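Local coordinates for possible periplasmic protein (Campylobacter jejuni, PDB 3RGC) that acts as a SurA-like periplasmic chaperone and may also have peptidyl-prolyl cis-trans isomerase activity, at residues N37-L48 and E98-M109. Numbering follows the deposited sequence.
Sequences NEKMEISQMKQL and EKRKLYEKIASM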
loop_
_atom_site.group_PDB
_atom_site.type_symbol
_atom_site.label_atom_id
_atom_site.label_comp_id
_atom_site.label_asym_id
_atom_site.label_seq_id
_atom_site.Cartn_x
_atom_site.Cartn_y
_atom_site.Cartn_z
ATOM N N ASN B 37 5.662 7.554 38.233
ATOM C CA ASN B 37 5.701 6.431 37.300
ATOM C C ASN B 37 7.119 6.071 36.836
ATOM O O ASN B 37 7.436 4.897 36.679
ATOM C CB ASN B 37 4.782 6.689 36.100
ATOM C CG ASN B 37 4.785 5.545 35.105
ATOM O OD1 ASN B 37 4.082 4.547 35.280
ATOM N ND2 ASN B 37 5.576 5.688 34.045
ATOM N N GLU B 38 7.978 7.064 36.618
ATOM C CA GLU B 38 9.356 6.753 36.228
ATOM C C GLU B 38 10.057 5.954 37.303
ATOM O O GLU B 38 10.843 5.067 37.007
ATOM C CB GLU B 38 10.163 8.007 35.956
ATOM C CG GLU B 38 9.979 8.578 34.574
ATOM C CD GLU B 38 10.931 9.725 34.318
ATOM O OE1 GLU B 38 11.840 9.931 35.158
ATOM O OE2 GLU B 38 10.771 10.417 33.285
ATOM N N LYS B 39 9.788 6.265 38.563
ATOM C CA LYS B 39 10.450 5.514 39.630
ATOM C C LYS B 39 9.937 4.081 39.688
ATOM O O LYS B 39 10.699 3.162 39.956
ATOM C CB LYS B 39 10.295 6.200 40.981
ATOM C CG LYS B 39 10.905 7.584 41.037
ATOM C CD LYS B 39 12.340 7.559 40.553
ATOM C CE LYS B 39 12.972 8.930 40.640
ATOM N NZ LYS B 39 14.377 8.905 40.142
ATOM N N MET B 40 8.645 3.897 39.435
ATOM C CA MET B 40 8.071 2.558 39.384
ATOM C C MET B 40 8.765 1.742 38.297
ATOM O O MET B 40 9.092 0.583 38.508
ATOM C CB MET B 40 6.555 2.603 39.135
ATOM C CG MET B 40 5.706 3.024 40.334
ATOM S SD MET B 40 3.930 3.153 39.939
ATOM C CE MET B 40 3.671 1.530 39.385
ATOM N N GLU B 41 9.005 2.355 37.139
ATOM C CA GLU B 41 9.619 1.634 36.018
ATOM C C GLU B 41 11.050 1.244 36.331
ATOM O O GLU B 41 11.461 0.114 36.104
ATOM C CB GLU B 41 9.634 2.499 34.754
ATOM C CG GLU B 41 8.263 2.749 34.146
ATOM C CD GLU B 41 8.295 3.822 33.067
ATOM O OE1 GLU B 41 9.300 4.560 32.988
ATOM O OE2 GLU B 41 7.317 3.932 32.304
ATOM N N ILE B 42 11.813 2.205 36.835
ATOM C CA ILE B 42 13.205 1.969 37.189
ATOM C C ILE B 42 13.310 0.801 38.149
ATOM O O ILE B 42 14.182 -0.052 38.006
ATOM C CB ILE B 42 13.824 3.211 37.827
ATOM C CG1 ILE B 42 14.040 4.293 36.769
ATOM C CG2 ILE B 42 15.140 2.867 38.503
ATOM C CD1 ILE B 42 14.282 5.677 37.356
ATOM N N SER B 43 12.402 0.751 39.118
ATOM C CA SER B 43 12.417 -0.318 40.122
ATOM C C SER B 43 12.066 -1.679 39.531
ATOM O O SER B 43 12.620 -2.710 39.917
ATOM C CB SER B 43 11.476 0.033 41.277
ATOM O OG SER B 43 10.690 -1.086 41.641
ATOM N N GLN B 44 11.120 -1.684 38.602
ATOM C CA GLN B 44 10.782 -2.893 37.869
ATOM C C GLN B 44 11.948 -3.310 36.963
ATOM O O GLN B 44 12.214 -4.498 36.786
ATOM C CB GLN B 44 9.528 -2.662 37.031
ATOM C CG GLN B 44 8.266 -2.570 37.869
ATOM C CD GLN B 44 8.083 -3.777 38.783
ATOM O OE1 GLN B 44 8.142 -4.931 38.343
ATOM N NE2 GLN B 44 7.866 -3.512 40.065
ATOM N N MET B 45 12.639 -2.327 36.392
ATOM C CA MET B 45 13.817 -2.594 35.573
ATOM C C MET B 45 14.874 -3.384 36.362
ATOM O O MET B 45 15.422 -4.366 35.876
ATOM C CB MET B 45 14.386 -1.276 35.024
ATOM C CG MET B 45 13.582 -0.699 33.823
ATOM S SD MET B 45 14.289 0.794 33.088
ATOM C CE MET B 45 16.019 0.368 33.046
ATOM N N LYS B 46 15.139 -2.961 37.589
ATOM C CA LYS B 46 16.048 -3.676 38.482
ATOM C C LYS B 46 15.600 -5.116 38.722
ATOM O O LYS B 46 16.362 -6.063 38.501
ATOM C CB LYS B 46 16.121 -2.963 39.836
ATOM C CG LYS B 46 16.577 -1.514 39.764
ATOM C CD LYS B 46 16.556 -0.875 41.143
ATOM C CE LYS B 46 16.885 0.601 41.063
ATOM N NZ LYS B 46 18.164 0.808 40.355
ATOM N N GLN B 47 14.364 -5.268 39.193
ATOM C CA GLN B 47 13.839 -6.570 39.583
ATOM C C GLN B 47 13.754 -7.548 38.413
ATOM O O GLN B 47 13.966 -8.744 38.588
ATOM C CB GLN B 47 12.458 -6.417 40.220
ATOM C CG GLN B 47 12.436 -5.530 41.457
ATOM C CD GLN B 47 11.036 -5.382 42.024
ATOM O OE1 GLN B 47 10.203 -6.281 41.881
ATOM N NE2 GLN B 47 10.763 -4.241 42.657
ATOM N N LEU B 48 13.432 -7.051 37.223
ATOM C CA LEU B 48 13.296 -7.931 36.065
ATOM C C LEU B 48 14.612 -8.065 35.308
ATOM O O LEU B 48 14.691 -8.779 34.321
ATOM C CB LEU B 48 12.182 -7.449 35.134
ATOM C CG LEU B 48 10.780 -7.387 35.746
ATOM C CD1 LEU B 48 9.772 -6.654 34.820
ATOM C CD2 LEU B 48 10.283 -8.788 36.127
ATOM N N GLU B 98 15.430 0.951 27.081
ATOM C CA GLU B 98 15.287 0.296 28.368
ATOM C C GLU B 98 13.799 0.170 28.673
ATOM O O GLU B 98 13.328 -0.901 29.061
ATOM C CB GLU B 98 15.995 1.083 29.475
ATOM C CG GLU B 98 17.505 1.028 29.431
ATOM C CD GLU B 98 18.155 2.078 30.338
ATOM O OE1 GLU B 98 17.602 3.191 30.444
ATOM O OE2 GLU B 98 19.211 1.794 30.948
ATOM N N LYS B 99 13.063 1.261 28.473
ATOM C CA LYS B 99 11.619 1.266 28.680
ATOM C C LYS B 99 10.926 0.284 27.736
ATOM O O LYS B 99 9.976 -0.403 28.135
ATOM C CB LYS B 99 11.026 2.672 28.508
ATOM C CG LYS B 99 11.372 3.668 29.624
ATOM C CD LYS B 99 10.729 5.050 29.363
ATOM C CE LYS B 99 11.230 6.112 30.333
ATOM N NZ LYS B 99 10.117 6.688 31.163
ATOM N N ARG B 100 11.396 0.207 26.494
ATOM C CA ARG B 100 10.819 -0.751 25.549
ATOM C C ARG B 100 11.099 -2.194 25.965
ATOM O O ARG B 100 10.198 -3.032 25.901
ATOM C CB ARG B 100 11.283 -0.508 24.109
ATOM C CG ARG B 100 10.377 0.442 23.338
ATOM C CD ARG B 100 10.656 0.443 21.839
ATOM N NE ARG B 100 11.880 1.162 21.500
ATOM C CZ ARG B 100 12.007 2.485 21.555
ATOM N NH1 ARG B 100 10.988 3.238 21.953
ATOM N NH2 ARG B 100 13.159 3.054 21.225
ATOM N N LYS B 101 12.330 -2.489 26.402
ATOM C CA LYS B 101 12.624 -3.828 26.916
ATOM C C LYS B 101 11.699 -4.160 28.105
ATOM O O LYS B 101 11.183 -5.271 28.211
ATOM C CB LYS B 101 14.093 -3.974 27.318
ATOM C CG LYS B 101 15.047 -4.329 26.187
ATOM C CD LYS B 101 16.438 -4.633 26.727
ATOM C CE LYS B 101 17.278 -5.395 25.722
ATOM N NZ LYS B 101 18.444 -6.077 26.384
ATOM N N LEU B 102 11.468 -3.171 28.971
ATOM C CA LEU B 102 10.656 -3.353 30.179
ATOM C C LEU B 102 9.227 -3.742 29.832
ATOM O O LEU B 102 8.687 -4.719 30.360
ATOM C CB LEU B 102 10.658 -2.069 31.037
ATOM C CG LEU B 102 9.611 -2.041 32.155
ATOM C CD1 LEU B 102 9.863 -3.178 33.131
ATOM C CD2 LEU B 102 9.538 -0.693 32.901
ATOM N N TYR B 103 8.615 -2.983 28.931
ATOM C CA TYR B 103 7.246 -3.284 28.512
ATOM C C TYR B 103 7.120 -4.574 27.673
ATOM O O TYR B 103 6.081 -5.225 27.693
ATOM C CB TYR B 103 6.627 -2.079 27.803
ATOM C CG TYR B 103 6.462 -0.911 28.738
ATOM C CD1 TYR B 103 5.597 -0.984 29.802
ATOM C CD2 TYR B 103 7.198 0.247 28.577
ATOM C CE1 TYR B 103 5.455 0.067 30.677
ATOM C CE2 TYR B 103 7.068 1.304 29.451
ATOM C CZ TYR B 103 6.194 1.209 30.501
ATOM O OH TYR B 103 6.040 2.258 31.380
ATOM N N GLU B 104 8.165 -4.942 26.939
ATOM C CA GLU B 104 8.168 -6.241 26.255
ATOM C C GLU B 104 8.150 -7.355 27.286
ATOM O O GLU B 104 7.366 -8.279 27.191
ATOM C CB GLU B 104 9.437 -6.441 25.435
ATOM C CG GLU B 104 9.687 -5.496 24.292
ATOM C CD GLU B 104 11.111 -5.644 23.753
ATOM O OE1 GLU B 104 11.736 -6.710 23.983
ATOM O OE2 GLU B 104 11.614 -4.691 23.116
ATOM N N LYS B 105 9.065 -7.277 28.251
ATOM C CA LYS B 105 9.154 -8.258 29.326
ATOM C C LYS B 105 7.807 -8.394 30.032
ATOM O O LYS B 105 7.261 -9.490 30.175
ATOM C CB LYS B 105 10.238 -7.823 30.326
ATOM C CG LYS B 105 10.488 -8.785 31.472
ATOM C CD LYS B 105 10.998 -10.128 30.957
ATOM C CE LYS B 105 11.475 -11.023 32.092
ATOM N NZ LYS B 105 11.824 -12.404 31.624
ATOM N N ILE B 106 7.257 -7.268 30.463
ATOM C CA ILE B 106 5.975 -7.289 31.134
ATOM C C ILE B 106 4.926 -7.965 30.270
ATOM O O ILE B 106 4.214 -8.843 30.740
ATOM C CB ILE B 106 5.515 -5.870 31.531
ATOM C CG1 ILE B 106 6.346 -5.353 32.707
ATOM C CG2 ILE B 106 4.036 -5.852 31.904
ATOM C CD1 ILE B 106 5.893 -4.005 33.192
ATOM N N ALA B 107 4.813 -7.565 29.008
ATOM C CA ALA B 107 3.807 -8.195 28.151
ATOM C C ALA B 107 4.048 -9.700 27.927
ATOM O O ALA B 107 3.115 -10.436 27.623
ATOM C CB ALA B 107 3.713 -7.485 26.836
ATOM N N SER B 108 5.291 -10.159 28.066
ATOM C CA SER B 108 5.583 -11.575 27.846
ATOM C C SER B 108 4.986 -12.410 28.974
ATOM O O SER B 108 4.981 -13.635 28.920
ATOM C CB SER B 108 7.091 -11.827 27.728
ATOM O OG SER B 108 7.725 -11.922 28.998
ATOM N N MET B 109 4.470 -11.732 29.991
ATOM C CA MET B 109 3.953 -12.408 31.168
ATOM C C MET B 109 2.498 -12.786 30.985
ATOM O O MET B 109 1.980 -13.600 31.727
ATOM C CB MET B 109 4.101 -11.518 32.406
ATOM C CG MET B 109 5.478 -11.546 33.049
ATOM S SD MET B 109 5.645 -10.444 34.477
ATOM C CE MET B 109 7.365 -10.127 34.382
#
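E41 and M45 of helix 30-48 face K99 and L102 of helix 86-107, and the axes of 37-48 and 98-107 pass 10.3 Å apart, at 68° between their N-to-C directions. The two helices belong to the helical chaperone part of a SurA-like fold. Their contact is a knob-into-hole packing flanked by a salt bridge. L102 is the knob, seated among E41, Q44, M45 and L48. Its CG stands anti to the backbone N (chi1 167°), and the two methyls then reach different walls of the hole. CD2 lies 3.7 Å from E41 CB and also near M45 CG. CD1 meets both Q44 CB and L48 CD1, each at 3.9 Å.

Next to the knob the contact turns polar. K99 runs out extended as far as CE and crosses the E41 side chain at about a right angle. Its NZ gives a hydrogen bond of 2.9 Å to the syn lone pair of E41 OE1, which makes the salt bridge. E38 adds a second, looser negative charge near this ammonium group. The other E41 oxygen, OE2, and Y103 OH are modelled too close together for their contact to be read with confidence.

Beside L102, M45 bends at its last torsion (chi3 43°) and lays CE 3.6 Å from E98 CB. Helix 218-244 covers a further side: Y237 OH hydrogen-bonds Q44 OE1, while I106 packs on F238. Beyond the knob, L48 spreads its methyls over the end of 98-109. CD1 reaches K105 CG and I106 CG1. The last touch is methyl to methyl, L48 CD2 to M109 CE at 3.7 Å.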